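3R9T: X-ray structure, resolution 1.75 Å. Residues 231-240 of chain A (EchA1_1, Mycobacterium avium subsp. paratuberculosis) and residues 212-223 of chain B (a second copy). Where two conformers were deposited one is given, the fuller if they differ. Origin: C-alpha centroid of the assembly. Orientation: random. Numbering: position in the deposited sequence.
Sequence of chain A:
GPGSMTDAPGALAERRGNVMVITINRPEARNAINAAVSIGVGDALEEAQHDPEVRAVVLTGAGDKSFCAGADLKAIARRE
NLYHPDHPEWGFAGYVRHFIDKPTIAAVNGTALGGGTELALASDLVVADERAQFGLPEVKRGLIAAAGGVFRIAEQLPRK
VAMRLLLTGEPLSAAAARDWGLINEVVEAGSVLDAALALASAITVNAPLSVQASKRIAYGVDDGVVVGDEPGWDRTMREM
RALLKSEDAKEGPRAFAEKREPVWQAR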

# COMPACT_ATOMS: atom_id res chain seq x y z
N PRO A 231 -8.52 -6.87 13.96
CA PRO A 231 -9.34 -7.70 13.09
C PRO A 231 -8.54 -8.79 12.40
O PRO A 231 -9.01 -9.92 12.31
CB PRO A 231 -9.90 -6.70 12.08
CG PRO A 231 -9.85 -5.41 12.77
CD PRO A 231 -8.60 -5.46 13.57
N GLY A 232 -7.32 -8.49 11.94
CA GLY A 232 -6.49 -9.52 11.31
C GLY A 232 -6.12 -10.65 12.27
O GLY A 232 -6.20 -11.82 11.92
N TRP A 233 -5.75 -10.30 13.50
CA TRP A 233 -5.45 -11.33 14.49
C TRP A 233 -6.69 -12.18 14.77
O TRP A 233 -6.61 -13.41 14.86
CB TRP A 233 -4.88 -10.74 15.77
CG TRP A 233 -3.48 -10.27 15.64
CD1 TRP A 233 -3.03 -9.00 15.88
CD2 TRP A 233 -2.33 -11.03 15.23
NE1 TRP A 233 -1.68 -8.93 15.67
CE2 TRP A 233 -1.22 -10.16 15.27
CE3 TRP A 233 -2.13 -12.37 14.88
CZ2 TRP A 233 0.08 -10.57 14.94
CZ3 TRP A 233 -0.84 -12.77 14.53
CH2 TRP A 233 0.25 -11.87 14.57
N ASP A 234 -7.84 -11.53 14.91
CA ASP A 234 -9.07 -12.23 15.24
C ASP A 234 -9.48 -13.18 14.11
O ASP A 234 -9.84 -14.32 14.40
CB ASP A 234 -10.18 -11.23 15.59
CG ASP A 234 -9.94 -10.52 16.92
OD1 ASP A 234 -9.14 -11.00 17.76
OD2 ASP A 234 -10.56 -9.46 17.13
N ARG A 235 -9.40 -12.74 12.85
CA ARG A 235 -9.74 -13.63 11.74
C ARG A 235 -8.72 -14.75 11.64
O ARG A 235 -9.09 -15.91 11.42
CB ARG A 235 -9.82 -12.90 10.39
CG ARG A 235 -10.94 -11.93 10.27
CD ARG A 235 -11.16 -11.39 8.85
NE ARG A 235 -12.17 -10.35 8.95
CZ ARG A 235 -11.94 -9.05 9.10
NH1 ARG A 235 -10.70 -8.55 9.05
NH2 ARG A 235 -12.96 -8.22 9.26
N THR A 236 -7.44 -14.43 11.81
CA THR A 236 -6.40 -15.44 11.76
C THR A 236 -6.63 -16.53 12.81
O THR A 236 -6.55 -17.73 12.51
CB THR A 236 -5.04 -14.83 11.97
OG1 THR A 236 -4.77 -13.93 10.88
CG2 THR A 236 -3.96 -15.93 11.99
N MET A 237 -6.90 -16.10 14.02
CA MET A 237 -7.09 -17.01 15.14
C MET A 237 -8.31 -17.92 14.91
O MET A 237 -8.22 -19.12 15.12
CB MET A 237 -7.20 -16.21 16.44
CG MET A 237 -5.87 -15.66 16.90
SD MET A 237 -5.95 -14.55 18.34
CE MET A 237 -6.37 -15.73 19.64
N ARG A 238 -9.41 -17.35 14.44
CA ARG A 238 -10.63 -18.14 14.24
C ARG A 238 -10.43 -19.16 13.11
O ARG A 238 -10.83 -20.32 13.22
CB ARG A 238 -11.86 -17.22 14.03
CG ARG A 238 -12.40 -17.09 12.61
CD ARG A 238 -13.50 -16.00 12.48
NE ARG A 238 -13.51 -15.46 11.12
CZ ARG A 238 -13.90 -14.24 10.75
NH1 ARG A 238 -14.36 -13.34 11.62
NH2 ARG A 238 -13.83 -13.90 9.47
N GLU A 239 -9.75 -18.74 12.04
CA GLU A 239 -9.40 -19.67 10.95
C GLU A 239 -8.42 -20.78 11.34
O GLU A 239 -8.59 -21.93 10.93
CB GLU A 239 -8.84 -18.89 9.76
CG GLU A 239 -9.82 -17.92 9.12
CD GLU A 239 -10.81 -18.54 8.16
OE1 GLU A 239 -10.80 -19.79 7.97
OE2 GLU A 239 -11.60 -17.75 7.59
N MET A 240 -7.38 -20.44 12.11
CA MET A 240 -6.34 -21.39 12.47
C MET A 240 -6.95 -22.49 13.33
O MET A 240 -6.71 -23.68 13.10
CB MET A 240 -5.20 -20.69 13.21
CG MET A 240 -3.95 -21.55 13.43
SD MET A 240 -3.28 -22.23 11.91
CE MET A 240 -1.64 -22.72 12.47
N GLN B 212 -7.94 -21.29 0.85
CA GLN B 212 -9.26 -20.70 1.11
C GLN B 212 -9.22 -19.82 2.35
O GLN B 212 -9.66 -18.66 2.32
CB GLN B 212 -10.32 -21.79 1.21
CG GLN B 212 -10.53 -22.41 -0.15
CD GLN B 212 -11.34 -23.69 -0.19
OE1 GLN B 212 -11.33 -24.37 -1.22
NE2 GLN B 212 -12.04 -24.01 0.87
N ALA B 213 -8.65 -20.35 3.43
CA ALA B 213 -8.54 -19.59 4.67
C ALA B 213 -7.63 -18.37 4.49
O ALA B 213 -7.91 -17.29 5.01
CB ALA B 213 -8.01 -20.46 5.79
N SER B 214 -6.53 -18.55 3.75
CA SER B 214 -5.60 -17.45 3.50
C SER B 214 -6.28 -16.32 2.74
O SER B 214 -6.09 -15.15 3.06
CB SER B 214 -4.36 -17.92 2.72
OG SER B 214 -3.60 -18.82 3.48
N LYS B 215 -7.09 -16.68 1.75
CA LYS B 215 -7.87 -15.66 1.03
C LYS B 215 -8.83 -14.91 1.92
O LYS B 215 -8.90 -13.69 1.85
CB LYS B 215 -8.69 -16.28 -0.12
CG LYS B 215 -8.05 -16.24 -1.46
CD LYS B 215 -9.08 -16.46 -2.63
CE LYS B 215 -9.93 -15.25 -2.97
NZ LYS B 215 -10.56 -15.37 -4.36
N ARG B 216 -9.59 -15.62 2.75
CA ARG B 216 -10.57 -14.96 3.60
C ARG B 216 -9.87 -13.98 4.53
O ARG B 216 -10.36 -12.86 4.71
CB ARG B 216 -11.39 -15.96 4.39
CG ARG B 216 -12.32 -16.78 3.53
CD ARG B 216 -13.28 -17.59 4.33
NE ARG B 216 -12.62 -18.64 5.09
CZ ARG B 216 -12.50 -19.91 4.71
NH1 ARG B 216 -11.88 -20.75 5.52
NH2 ARG B 216 -13.00 -20.34 3.56
N ILE B 217 -8.73 -14.36 5.10
CA ILE B 217 -8.06 -13.48 6.04
C ILE B 217 -7.44 -12.28 5.31
O ILE B 217 -7.57 -11.16 5.76
CB ILE B 217 -6.95 -14.18 6.82
CG1 ILE B 217 -7.51 -15.26 7.71
CG2 ILE B 217 -6.18 -13.17 7.68
CD1 ILE B 217 -6.54 -16.40 8.01
N ALA B 218 -6.78 -12.52 4.18
CA ALA B 218 -6.06 -11.46 3.43
C ALA B 218 -6.99 -10.38 2.94
O ALA B 218 -6.59 -9.22 2.81
CB ALA B 218 -5.30 -12.07 2.24
N TYR B 219 -8.23 -10.75 2.62
CA TYR B 219 -9.21 -9.75 2.18
C TYR B 219 -10.16 -9.29 3.29
O TYR B 219 -11.04 -8.49 3.02
CB TYR B 219 -10.03 -10.26 1.00
CG TYR B 219 -9.22 -10.38 -0.27
CD1 TYR B 219 -8.88 -11.62 -0.77
CD2 TYR B 219 -8.77 -9.25 -0.96
CE1 TYR B 219 -8.11 -11.74 -1.92
CE2 TYR B 219 -7.99 -9.37 -2.13
CZ TYR B 219 -7.67 -10.62 -2.61
OH TYR B 219 -6.92 -10.77 -3.77
N GLY B 220 -9.98 -9.75 4.52
CA GLY B 220 -10.86 -9.30 5.61
C GLY B 220 -12.30 -9.67 5.41
O GLY B 220 -13.18 -8.83 5.51
N VAL B 221 -12.55 -10.95 5.16
CA VAL B 221 -13.88 -11.42 4.83
C VAL B 221 -14.59 -11.96 6.05
O VAL B 221 -14.09 -12.85 6.73
CB VAL B 221 -13.81 -12.50 3.74
CG1 VAL B 221 -15.21 -13.16 3.48
CG2 VAL B 221 -13.18 -11.88 2.47
N ASP B 222 -15.76 -11.38 6.31
CA ASP B 222 -16.71 -11.90 7.27
C ASP B 222 -17.99 -12.27 6.50
O ASP B 222 -18.53 -11.46 5.75
CB ASP B 222 -17.02 -10.85 8.35
CG ASP B 222 -15.80 -10.45 9.16
OD1 ASP B 222 -14.88 -11.28 9.36
OD2 ASP B 222 -15.75 -9.29 9.62
N ASP B 223 -18.43 -13.51 6.68
CA ASP B 223 -19.66 -14.01 6.04
C ASP B 223 -19.74 -13.70 4.54
O ASP B 223 -20.75 -13.18 4.05
CB ASP B 223 -20.89 -13.45 6.75
CG ASP B 223 -21.17 -14.15 8.07
OD1 ASP B 223 -20.29 -14.87 8.57
OD2 ASP B 223 -22.29 -13.97 8.60
O HOH W 1 -8.17 -9.86 8.13

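Two nearly antiparallel helices from two copies of the protein meet here in a largely electrostatic contact, with a small apolar patch round Ile B217 to one side of the salt bridges. The helix axes cross at 161° and come within 9.5 Å, and the stretches bury 477 Å² between them.

Glu A239 and Arg B216 both direct CA-to-CB toward the other stretch and pair end to end. Arg B216 NE donates to Glu A239 OE2 and Arg B216 NH1 to Glu A239 OE1, each at 2.8 Å and almost linear, so that the carboxylate meets the guanidinium along its edge.

Beyond the end of the B helix, one carboxylate serves two arginines. Asp B222 receives Arg A235 NE on OD1 at 2.9 Å and Arg A235 NH2 on OD2 at 3.0 Å; Arg A238 NH2 adds a bond of 2.8 Å to the same Asp B222 OD1. The two oxygens of an aspartate suit a site reached by two arginines, and the extended chi2 and chi3 of Arg A235 carry its guanidinium across to it. The remaining nitrogen, Arg A235 NH1, donates to a water at 3.0 Å, which in turn donates to Ile B217 O at 2.8 Å.

Gly B220 follows the B helix as the first residue to leave helical phi/psi, in a Schellman motif, with a positive phi that favours glycine. Its CA lies over one face of the Arg A235 guanidinium, 3.5 Å from Arg A235 NH1, and an ideal CB would come within 3.4 Å of that nitrogen.

Buried Ile B217 provides the apolar surface: its CD1 packs 3.8 Å from Glu A239 CG, and its CG2 3.6 Å from Thr A236 OG1. Thr A236 OG1 donates to Gly A232 O at 2.8 Å, so Thr A236 can sit against a hydrocarbon with its polar group satisfied. The methyl of Ala B213 packs beside the Glu A239 carboxylate, with Ala B213 CB 3.6 Å from Glu A239 OE1.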